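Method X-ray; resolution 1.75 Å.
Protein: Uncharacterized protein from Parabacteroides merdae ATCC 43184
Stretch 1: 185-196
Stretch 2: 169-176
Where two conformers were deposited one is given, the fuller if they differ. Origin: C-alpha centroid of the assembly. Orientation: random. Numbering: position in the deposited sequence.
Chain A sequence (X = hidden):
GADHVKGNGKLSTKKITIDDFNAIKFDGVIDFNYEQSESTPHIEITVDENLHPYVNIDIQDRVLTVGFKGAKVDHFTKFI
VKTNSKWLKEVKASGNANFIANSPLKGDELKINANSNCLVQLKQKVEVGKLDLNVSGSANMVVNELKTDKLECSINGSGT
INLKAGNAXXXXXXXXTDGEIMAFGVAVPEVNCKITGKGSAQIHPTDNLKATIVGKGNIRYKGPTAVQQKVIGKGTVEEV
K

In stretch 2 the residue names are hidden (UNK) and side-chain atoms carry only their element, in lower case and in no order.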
ATOM      1  N   GLY A 185       6.511 -13.384   9.071  1.00 24.17           N
ATOM      2  CA  GLY A 185       5.770 -13.006  10.273  1.00 23.84           C
ATOM      3  C   GLY A 185       4.272 -13.252  10.243  1.00 26.46           C
ATOM      4  O   GLY A 185       3.610 -13.112  11.278  1.00 27.25           O
ATOM      5  N   VAL A 186       3.703 -13.579   9.065  1.00 21.33           N
ATOM      6  CA  VAL A 186       2.264 -13.803   8.943  1.00 20.97           C
ATOM      7  C   VAL A 186       1.973 -15.305   8.832  1.00 24.27           C
ATOM      8  O   VAL A 186       2.280 -15.933   7.810  1.00 23.89           O
ATOM      9  CB  VAL A 186       1.630 -12.996   7.766  1.00 23.03           C
ATOM     10  CG1 VAL A 186       0.129 -13.278   7.645  1.00 22.84           C
ATOM     11  CG2 VAL A 186       1.872 -11.501   7.950  1.00 22.02           C
ATOM     12  N   ALA A 187       1.356 -15.865   9.879  1.00 23.09           N
ATOM     13  CA  ALA A 187       0.980 -17.277   9.880  1.00 23.67           C
ATOM     14  C   ALA A 187      -0.326 -17.460   9.103  1.00 27.17           C
ATOM     15  O   ALA A 187      -1.332 -16.792   9.380  1.00 25.62           O
ATOM     16  CB  ALA A 187       0.842 -17.802  11.296  1.00 25.49           C
ATOM     17  N   VAL A 188      -0.299 -18.363   8.114  1.00 23.86           N
ATOM     18  CA  VAL A 188      -1.450 -18.645   7.249  1.00 22.40           C
ATOM     19  C   VAL A 188      -1.616 -20.158   7.054  1.00 26.08           C
ATOM     20  O   VAL A 188      -0.716 -20.746   6.474  1.00 24.68           O
ATOM     21  CB  VAL A 188      -1.344 -17.969   5.850  1.00 25.19           C
ATOM     22  CG1 VAL A 188      -2.647 -18.149   5.071  1.00 24.99           C
ATOM     23  CG2 VAL A 188      -0.931 -16.498   5.926  1.00 24.45           C
ATOM     24  N   PRO A 189      -2.780 -20.776   7.349  1.00 24.91           N
ATOM     25  CA  PRO A 189      -2.925 -22.223   7.098  1.00 26.14           C
ATOM     26  C   PRO A 189      -2.857 -22.624   5.610  1.00 29.82           C
ATOM     27  O   PRO A 189      -2.136 -23.567   5.287  1.00 30.95           O
ATOM     28  CB  PRO A 189      -4.303 -22.554   7.698  1.00 29.01           C
ATOM     29  CG  PRO A 189      -4.571 -21.466   8.675  1.00 32.60           C
ATOM     30  CD  PRO A 189      -3.958 -20.239   8.055  1.00 27.25           C
ATOM     31  N   GLU A 190      -3.570 -21.901   4.712  1.00 24.13           N
ATOM     32  CA  GLU A 190      -3.637 -22.223   3.274  0.50 22.83           C
ATOM     33  C   GLU A 190      -2.961 -21.149   2.435  1.00 24.64           C
ATOM     34  O   GLU A 190      -3.480 -20.034   2.325  1.00 23.03           O
ATOM     35  CB  GLU A 190      -5.103 -22.383   2.817  0.50 24.04           C
ATOM     36  CG  GLU A 190      -5.880 -23.507   3.483  0.50 32.62           C
ATOM     37  CD  GLU A 190      -5.289 -24.893   3.319  0.50 45.93           C
ATOM     38  OE1 GLU A 190      -4.978 -25.285   2.170  0.50 43.59           O
ATOM     39  OE2 GLU A 190      -5.134 -25.585   4.349  0.50 34.75           O
ATOM     40  N   VAL A 191      -1.808 -21.487   1.815  1.00 21.65           N
ATOM     41  CA  VAL A 191      -1.064 -20.517   1.008  1.00 20.82           C
ATOM     42  C   VAL A 191      -0.910 -20.975  -0.429  1.00 25.23           C
ATOM     43  O   VAL A 191      -0.636 -22.158  -0.696  1.00 24.62           O
ATOM     44  CB  VAL A 191       0.351 -20.213   1.614  1.00 23.52           C
ATOM     45  CG1 VAL A 191       1.156 -19.210   0.758  1.00 21.35           C
ATOM     46  CG2 VAL A 191       0.252 -19.702   3.049  1.00 23.71           C
ATOM     47  N   ASN A 192      -1.081 -20.026  -1.357  0.50 21.30           N
ATOM     48  CA  ASN A 192      -0.821 -20.169  -2.780  0.50 21.87           C
ATOM     49  C   ASN A 192       0.274 -19.155  -3.115  0.50 25.29           C
ATOM     50  O   ASN A 192       0.082 -17.968  -2.860  0.50 25.48           O
ATOM     51  CB  ASN A 192      -2.089 -19.939  -3.614  0.50 24.52           C
ATOM     52  CG  ASN A 192      -2.625 -21.203  -4.235  0.50 60.73           C
ATOM     53  OD1 ASN A 192      -3.171 -22.080  -3.557  0.50 54.63           O
ATOM     54  ND2 ASN A 192      -2.459 -21.333  -5.543  0.50 58.24           N
ATOM     55  N   CYS A 193       1.435 -19.611  -3.618  1.00 21.04           N
ATOM     56  CA  CYS A 193       2.554 -18.700  -3.937  1.00 19.83           C
ATOM     57  C   CYS A 193       3.039 -18.946  -5.339  1.00 22.51           C
ATOM     58  O   CYS A 193       3.373 -20.084  -5.694  1.00 21.59           O
ATOM     59  CB  CYS A 193       3.689 -18.819  -2.922  1.00 20.68           C
ATOM     60  SG  CYS A 193       4.965 -17.533  -3.068  1.00 24.03           S
ATOM     61  N   LYS A 194       3.098 -17.880  -6.148  0.50 18.57           N
ATOM     62  CA  LYS A 194       3.502 -17.989  -7.543  0.50 18.67           C
ATOM     63  C   LYS A 194       4.501 -16.899  -7.918  0.50 22.19           C
ATOM     64  O   LYS A 194       4.273 -15.720  -7.626  0.50 20.55           O
ATOM     65  CB  LYS A 194       2.256 -17.927  -8.447  0.50 21.16           C
ATOM     66  CG  LYS A 194       2.507 -18.230  -9.923  0.50 31.65           C
ATOM     67  CD  LYS A 194       1.215 -18.074 -10.718  0.50 42.21           C
ATOM     68  CE  LYS A 194       1.438 -18.042 -12.208  0.50 49.86           C
ATOM     69  NZ  LYS A 194       0.218 -17.613 -12.944  0.50 53.65           N
ATOM     70  N   ILE A 195       5.624 -17.306  -8.548  1.00 19.30           N
ATOM     71  CA  ILE A 195       6.667 -16.384  -9.030  1.00 18.04           C
ATOM     72  C   ILE A 195       6.875 -16.661 -10.521  1.00 22.85           C
ATOM     73  O   ILE A 195       7.172 -17.794 -10.893  1.00 24.20           O
ATOM     74  CB  ILE A 195       8.020 -16.408  -8.248  1.00 21.17           C
ATOM     75  CG1 ILE A 195       7.804 -16.096  -6.735  1.00 22.01           C
ATOM     76  CG2 ILE A 195       9.011 -15.382  -8.889  1.00 20.25           C
ATOM     77  CD1 ILE A 195       9.067 -16.171  -5.864  1.00 25.86           C
ATOM     78  N   THR A 196       6.744 -15.618 -11.369  1.00 19.16           N
ATOM     79  CA  THR A 196       6.984 -15.715 -12.818  1.00 19.62           C
ATOM     80  C   THR A 196       8.073 -14.677 -13.119  1.00 23.23           C
ATOM     81  O   THR A 196       7.810 -13.473 -13.051  1.00 21.22           O
ATOM     82  CB  THR A 196       5.670 -15.463 -13.623  1.00 23.38           C
ATOM     83  OG1 THR A 196       4.609 -16.264 -13.094  1.00 23.91           O
ATOM     84  CG2 THR A 196       5.835 -15.737 -15.139  1.00 23.72           C
ATOM     85  N   UNK A 169      -6.357 -16.476   7.099  1.00 24.76           N
ATOM     86  CA  UNK A 169      -6.868 -17.849   6.978  1.00 24.00           C
ATOM     87  C   UNK A 169      -6.388 -18.461   5.661  1.00 27.04           C
ATOM     88  O   UNK A 169      -6.063 -19.652   5.606  1.00 26.88           O
ATOM     89  o   UNK A 169      -9.240 -19.892   9.272  1.00 61.98           O
ATOM     90  c   UNK A 169      -8.910 -17.666   8.499  1.00 34.35           C
ATOM     91  c   UNK A 169      -8.408 -17.892   7.086  1.00 25.75           C
ATOM     92  c   UNK A 169      -8.598 -18.827   9.419  1.00 60.27           C
ATOM     93  o   UNK A 169      -7.649 -18.701  10.224  1.00 61.38           O
ATOM     94  N   UNK A 170      -6.328 -17.623   4.605  1.00 22.71           N
ATOM     95  CA  UNK A 170      -5.878 -17.976   3.258  1.00 21.51           C
ATOM     96  C   UNK A 170      -5.054 -16.838   2.716  1.00 24.97           C
ATOM     97  O   UNK A 170      -5.394 -15.676   2.959  1.00 22.57           O
ATOM     98  c   UNK A 170      -7.051 -18.226   2.284  1.00 22.52           C
ATOM     99  c   UNK A 170      -9.213 -19.480   1.727  1.00 70.23           C
ATOM    100  o   UNK A 170      -9.651 -18.481   1.111  1.00 59.65           O
ATOM    101  o   UNK A 170      -9.695 -20.629   1.603  1.00 70.81           O
ATOM    102  c   UNK A 170      -8.056 -19.294   2.695  1.00 40.14           C
ATOM    103  N   UNK A 171      -3.985 -17.152   1.975  1.00 22.18           N
ATOM    104  CA  UNK A 171      -3.187 -16.101   1.344  1.00 22.06           C
ATOM    105  C   UNK A 171      -2.805 -16.487  -0.066  1.00 26.95           C
ATOM    106  O   UNK A 171      -2.420 -17.636  -0.313  1.00 27.11           O
ATOM    107  c   UNK A 171      -1.932 -15.790   2.161  1.00 22.40           C
ATOM    108  N   UNK A 172      -2.914 -15.516  -0.989  1.00 23.33           N
ATOM    109  CA  UNK A 172      -2.469 -15.654  -2.366  1.00 21.80           C
ATOM    110  C   UNK A 172      -1.330 -14.681  -2.549  1.00 24.39           C
ATOM    111  O   UNK A 172      -1.551 -13.465  -2.473  1.00 23.38           O
ATOM    112  c   UNK A 172      -3.598 -15.390  -3.382  1.00 22.99           C
ATOM    113  o   UNK A 172      -4.519 -17.546  -2.969  1.00 42.71           O
ATOM    114  c   UNK A 172      -4.726 -16.403  -3.427  1.00 40.14           C
ATOM    115  o   UNK A 172      -5.803 -16.066  -3.963  1.00 48.87           O
ATOM    116  N   UNK A 173      -0.105 -15.208  -2.698  1.00 19.58           N
ATOM    117  CA  UNK A 173       1.090 -14.395  -2.901  1.00 18.98           C
ATOM    118  C   UNK A 173       1.544 -14.536  -4.325  1.00 22.48           C
ATOM    119  O   UNK A 173       1.656 -15.671  -4.818  1.00 20.84           O
ATOM    120  c   UNK A 173       1.733 -15.583   1.748  1.00 21.14           C
ATOM    121  c   UNK A 173       2.220 -14.815  -1.953  1.00 19.42           C
ATOM    122  c   UNK A 173       1.886 -15.739   0.372  1.00 19.30           C
ATOM    123  o   UNK A 173       1.512 -14.132   3.645  1.00 22.56           O
ATOM    124  c   UNK A 173       1.714 -13.204   1.464  1.00 22.05           C
ATOM    125  c   UNK A 173       1.949 -14.640  -0.479  1.00 19.12           C
ATOM    126  c   UNK A 173       1.888 -13.374   0.091  1.00 20.80           C
ATOM    127  c   UNK A 173       1.635 -14.312   2.289  1.00 24.69           C
ATOM    128  N   UNK A 174       1.800 -13.411  -5.015  0.50 18.51           N
ATOM    129  CA  UNK A 174       2.247 -13.486  -6.402  0.50 17.80           C
ATOM    130  C   UNK A 174       3.302 -12.433  -6.705  0.50 19.69           C
ATOM    131  O   UNK A 174       3.212 -11.307  -6.218  0.50 18.71           O
ATOM    132  o   UNK A 174       0.106 -14.358  -7.222  0.50 26.20           O
ATOM    133  c   UNK A 174       1.072 -13.331  -7.367  0.50 21.57           C
ATOM    134  N   UNK A 175       4.335 -12.831  -7.473  1.00 16.38           N
ATOM    135  CA  UNK A 175       5.420 -11.946  -7.939  1.00 14.90           C
ATOM    136  C   UNK A 175       5.545 -12.175  -9.438  1.00 19.03           C
ATOM    137  O   UNK A 175       5.703 -13.330  -9.862  1.00 18.67           O
ATOM    138  c   UNK A 175       6.689 -11.739  -5.697  1.00 17.46           C
ATOM    139  c   UNK A 175       6.794 -12.100  -7.207  1.00 16.96           C
ATOM    140  c   UNK A 175       7.905 -11.231  -7.891  1.00 17.74           C
ATOM    141  c   UNK A 175       7.750 -12.357  -4.831  1.00 25.28           C
ATOM    142  N   UNK A 176       5.517 -11.084 -10.239  1.00 16.23           N
ATOM    143  CA  UNK A 176       5.655 -11.190 -11.695  1.00 16.63           C
ATOM    144  C   UNK A 176       6.750 -10.223 -12.123  1.00 18.70           C
ATOM    145  O   UNK A 176       6.728  -9.069 -11.700  1.00 18.40           O
ATOM    146  c   UNK A 176       4.391 -11.134 -13.910  1.00 20.74           C
ATOM    147  c   UNK A 176       4.302 -10.932 -12.401  1.00 21.47           C
ATOM    148  o   UNK A 176       3.317 -11.822 -11.861  1.00 24.16           O
TER
HETATM  149  O   HOH W   1       3.129 -15.704   5.210  1.00 20.20           O
HETATM  150  O   HOH W   2       3.490 -15.026 -11.057  1.00 24.18           O

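Position 169 has five side-chain atoms: three carbons in a row, the third carrying two oxygens. One of these oxygens is 4.4 Å from CG of Pro-189. That is a glutamate, Glu-169. Its CA-to-CB bond points away from stretch 1. The closest contacts are made by its backbone O. Pro-189 packs its CD 3.3 Å from the O of Glu-169, and the N of Glu-190 gives a weak hydrogen bond to that same O of Glu-169 at 3.5 Å.

Position 170 has the same make-up, three carbons and a terminal pair of oxygens. It lies beside Glu-190, with its second side-chain carbon 4.3 Å from the CB of Glu-190. It is also a glutamate, Glu-170. The CA of Glu-170 sits 3.3 Å from the O of Glu-190, a CA-H...O contact.

Position 171 has one side-chain carbon and nothing beyond it. The carbon lies 3.8 Å from CG1 of Val-188. This is Ala-171, a buried residue. Its N donates to the O of Glu-190 at 2.9 Å, and its O accepts from the N of Asn-192, also at 2.9 Å.

Position 172 has two carbons, the second bearing two oxygens. One oxygen comes within 3.5 Å of the CB of Asn-192. The chain is one carbon shorter than glutamate, so this is Asp-172. Its OD2 is hydrogen-bonded elsewhere in the structure.

Position 173 has one carbon leading to a ring of six carbons, with one oxygen on the ring. CG1 of Val-191 meets the ring edge, 3.6 Å from a ring carbon. SG of Cys-193 lies 4.0 Å from the CB of position 173. That is a tyrosine, Tyr-173. The OH of Tyr-173 lies 4.1 Å from CG2 of Val-188, in the earlier strand of stretch 1. The OH of Tyr-173 donates to the O of water 1 at 2.7 Å, and the O of that water donates to the O of Val-186 at 2.7 Å.

Position 174 has one carbon and one oxygen. The oxygen is 4.3 Å from the CB of Lys-194. This is Ser-174.

Position 175 has four carbons, forked at the first, with one arm two carbons long. The first carbon lies 4.1 Å from CG1 of Ile-195. This is Ile-175, paired with another isoleucine.

Position 176 has one carbon carrying an oxygen and a carbon. The side-chain oxygen shares water 2 with OG1 of Thr-196, hence Thr-176. Its OG1 has a weak bond to the O of water 2 at 3.3 Å. The same water O bonds to OG1 of Thr-196 at 2.6 Å and donates to the O of Ile-175 at 3.0 Å.

The contact is a parallel strand pairing in which like often sits beside like. Backbone hydrogen bonds alternate in direction. Beyond those of Ala-171, they run Tyr-173 N to Asn-192 O (2.8 Å), Lys-194 N to Tyr-173 O (3.0 Å), Ile-175 N to Lys-194 O (2.9 Å) and Thr-196 N to Ile-175 O (2.9 Å). Ala-171, Tyr-173 and Ile-175 share one face with Val-191, Cys-193 and Ile-195, all buried. The other face carries polar side chains. After the corner at Pro-189 and Glu-190, the two strands run almost exactly alongside each other.

Stretch 2 169-176: EEADYSIT
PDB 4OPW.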